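Local coordinates for cyclic dimeric GMP binding protein (Pseudomonas fluorescens, PDB 3PJV) that senses cyclic di-GMP and relays the signal from inside the cell to the periplasm, where it controls proteolysis through its periplasmic domain, at the interface of chains A and B. Numbering follows the deposited sequence. Chains: chain A/B, Cyclic dimeric GMP binding protein.

The interface of chains A and B. Residues chain A 90-92, 94, 119; chain B 10, 14, 17.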
ATOM      1  N   GLY A  90     -13.807  13.107  -7.564  1.00 37.80           N
ATOM      2  CA  GLY A  90     -12.941  13.319  -8.710  1.00 39.14           C
ATOM      3  C   GLY A  90     -11.475  13.427  -8.331  1.00 41.10           C
ATOM      4  O   GLY A  90     -10.835  14.452  -8.568  1.00 45.09           O
ATOM      5  N   LEU A  91     -10.947  12.368  -7.725  1.00 32.64           N
ATOM      6  CA  LEU A  91      -9.532  12.297  -7.372  1.00 36.53           C
ATOM      7  C   LEU A  91      -8.644  12.175  -8.605  1.00 40.16           C
ATOM      8  O   LEU A  91      -8.902  11.356  -9.487  1.00 41.06           O
ATOM      9  CB  LEU A  91      -9.279  11.088  -6.473  1.00 35.82           C
ATOM     10  CG  LEU A  91      -9.048  11.308  -4.981  1.00 41.23           C
ATOM     11  CD1 LEU A  91      -8.336  10.094  -4.412  1.00 35.84           C
ATOM     12  CD2 LEU A  91      -8.229  12.550  -4.749  1.00 44.77           C
ATOM     13  N   GLU A  92      -7.588  12.979  -8.660  1.00 43.24           N
ATOM     14  CA  GLU A  92      -6.601  12.848  -9.729  1.00 48.27           C
ATOM     15  C   GLU A  92      -5.718  11.633  -9.466  1.00 45.20           C
ATOM     16  O   GLU A  92      -5.417  11.324  -8.318  1.00 44.23           O
ATOM     17  CB  GLU A  92      -5.734  14.099  -9.826  1.00 54.66           C
ATOM     18  CG  GLU A  92      -4.668  14.187  -8.752  1.00 60.29           C
ATOM     19  CD  GLU A  92      -3.748  15.372  -8.951  1.00 65.81           C
ATOM     20  OE1 GLU A  92      -2.579  15.165  -9.344  1.00 69.41           O
ATOM     21  OE2 GLU A  92      -4.194  16.512  -8.716  1.00 67.39           O
ATOM     22  N   ALA A  94      -2.578  10.998  -9.766  1.00 38.10           N
ATOM     23  CA  ALA A  94      -1.310  11.254  -9.070  1.00 36.32           C
ATOM     24  C   ALA A  94      -0.184  10.272  -9.403  1.00 34.43           C
ATOM     25  O   ALA A  94       0.562   9.874  -8.523  1.00 35.02           O
ATOM     26  CB  ALA A  94      -1.530  11.301  -7.555  1.00 36.68           C
ATOM     27  N   ALA A 119      -7.634   5.719   0.016  1.00 18.69           N
ATOM     28  CA  ALA A 119      -7.894   7.153   0.018  1.00 20.96           C
ATOM     29  C   ALA A 119      -9.402   7.441  -0.106  1.00 20.01           C
ATOM     30  O   ALA A 119      -9.970   8.235   0.652  1.00 20.50           O
ATOM     31  CB  ALA A 119      -7.124   7.817  -1.114  1.00 22.31           C
TER
ATOM     32  N   ARG B  10      -8.091  16.041   0.610  1.00 41.44           N
ATOM     33  CA  ARG B  10      -7.860  15.586  -0.758  1.00 40.02           C
ATOM     34  C   ARG B  10      -6.416  15.792  -1.208  1.00 37.91           C
ATOM     35  O   ARG B  10      -5.798  14.886  -1.766  1.00 34.93           O
ATOM     36  CB  ARG B  10      -8.794  16.299  -1.733  1.00 45.40           C
ATOM     37  CG  ARG B  10      -8.378  16.108  -3.186  1.00 49.78           C
ATOM     38  CD  ARG B  10      -8.877  17.237  -4.070  1.00 54.73           C
ATOM     39  NE  ARG B  10     -10.332  17.311  -4.071  1.00 56.36           N
ATOM     40  CZ  ARG B  10     -11.112  16.648  -4.918  1.00 58.43           C
ATOM     41  NH1 ARG B  10     -10.574  15.853  -5.844  1.00 54.19           N
ATOM     42  NH2 ARG B  10     -12.430  16.782  -4.841  1.00 59.96           N
ATOM     43  N   VAL B  14      -3.763  12.833  -2.197  1.00 28.70           N
ATOM     44  CA  VAL B  14      -3.120  12.890  -3.501  1.00 29.36           C
ATOM     45  C   VAL B  14      -1.598  12.916  -3.364  1.00 28.77           C
ATOM     46  O   VAL B  14      -0.886  12.255  -4.126  1.00 29.50           O
ATOM     47  CB  VAL B  14      -3.588  14.123  -4.301  1.00 30.77           C
ATOM     48  CG1 VAL B  14      -2.651  14.392  -5.461  1.00 31.77           C
ATOM     49  CG2 VAL B  14      -4.998  13.908  -4.788  1.00 31.44           C
ATOM     50  N   LEU B  17      -0.504   9.363  -2.540  1.00 25.72           N
ATOM     51  CA  LEU B  17      -0.587   8.501  -3.706  1.00 22.05           C
ATOM     52  C   LEU B  17       0.558   8.792  -4.670  1.00 26.58           C
ATOM     53  O   LEU B  17       1.149   7.873  -5.233  1.00 24.31           O
ATOM     54  CB  LEU B  17      -1.936   8.663  -4.417  1.00 21.22           C
ATOM     55  CG  LEU B  17      -3.165   8.166  -3.648  1.00 25.01           C
ATOM     56  CD1 LEU B  17      -4.418   8.529  -4.429  1.00 23.72           C
ATOM     57  CD2 LEU B  17      -3.085   6.668  -3.413  1.00 27.07           C
TER
HETATM   58  O   HOH W   1      -7.939  15.592  -6.736  1.00 55.64           O
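B:Val14, on the long helix 7-32 of chain B, meets A:Leu91 of the loop that follows helix 83-89 of chain A. The two side chains run past each other in opposite directions, and methyl CD2 of A:Leu91 lies 3.5 Å from methyl CG2 of B:Val14. With CG1 anti to the backbone N (chi1 164°), the valine spreads its two methyls along the loop: CG2 meets the leucine and also lies near the glutamate stem, while CG1 faces A:Glu92 and A:Ala94. The glutamate side chain crosses the valine at about a right angle, and its contact is made by the aliphatic stem and carboxylate carbon, with CD 3.8 Å from B:Val14 CG1. Further along the loop, A:Ala94 CB packs 3.9 Å from B:Val14 CG1 and also lies against the carbonyl O of B:Val14 and CB of B:Leu17. Methyl CD1 of B:Leu17 reaches more loosely towards A:Ala119 on helix 117-128, 4.3 Å from its CB.

One helical turn before the valine, B:Arg10 reaches the same methyl of A:Leu91, its CG methylene 3.9 Å from A:Leu91 CD2. The arginine chain bends at chi3 (-61°) and brings its guanidinium to the polar rim. There NH1 makes a weak hydrogen bond to the carbonyl O of A:Gly90, 3.1 Å long and bent to 133° at the hydrogen. At the guanidinium edge and in its plane, the O of water 1 lies 2.8 Å from B:Arg10 NH1 with straighter geometry and bridges to the backbone N of A:Glu92.

Repeated by two-fold symmetry, this patch fastens the loop of one LapD periplasmic domain to the long helix of the other and probably helps hold the dimer together for transmembrane signalling.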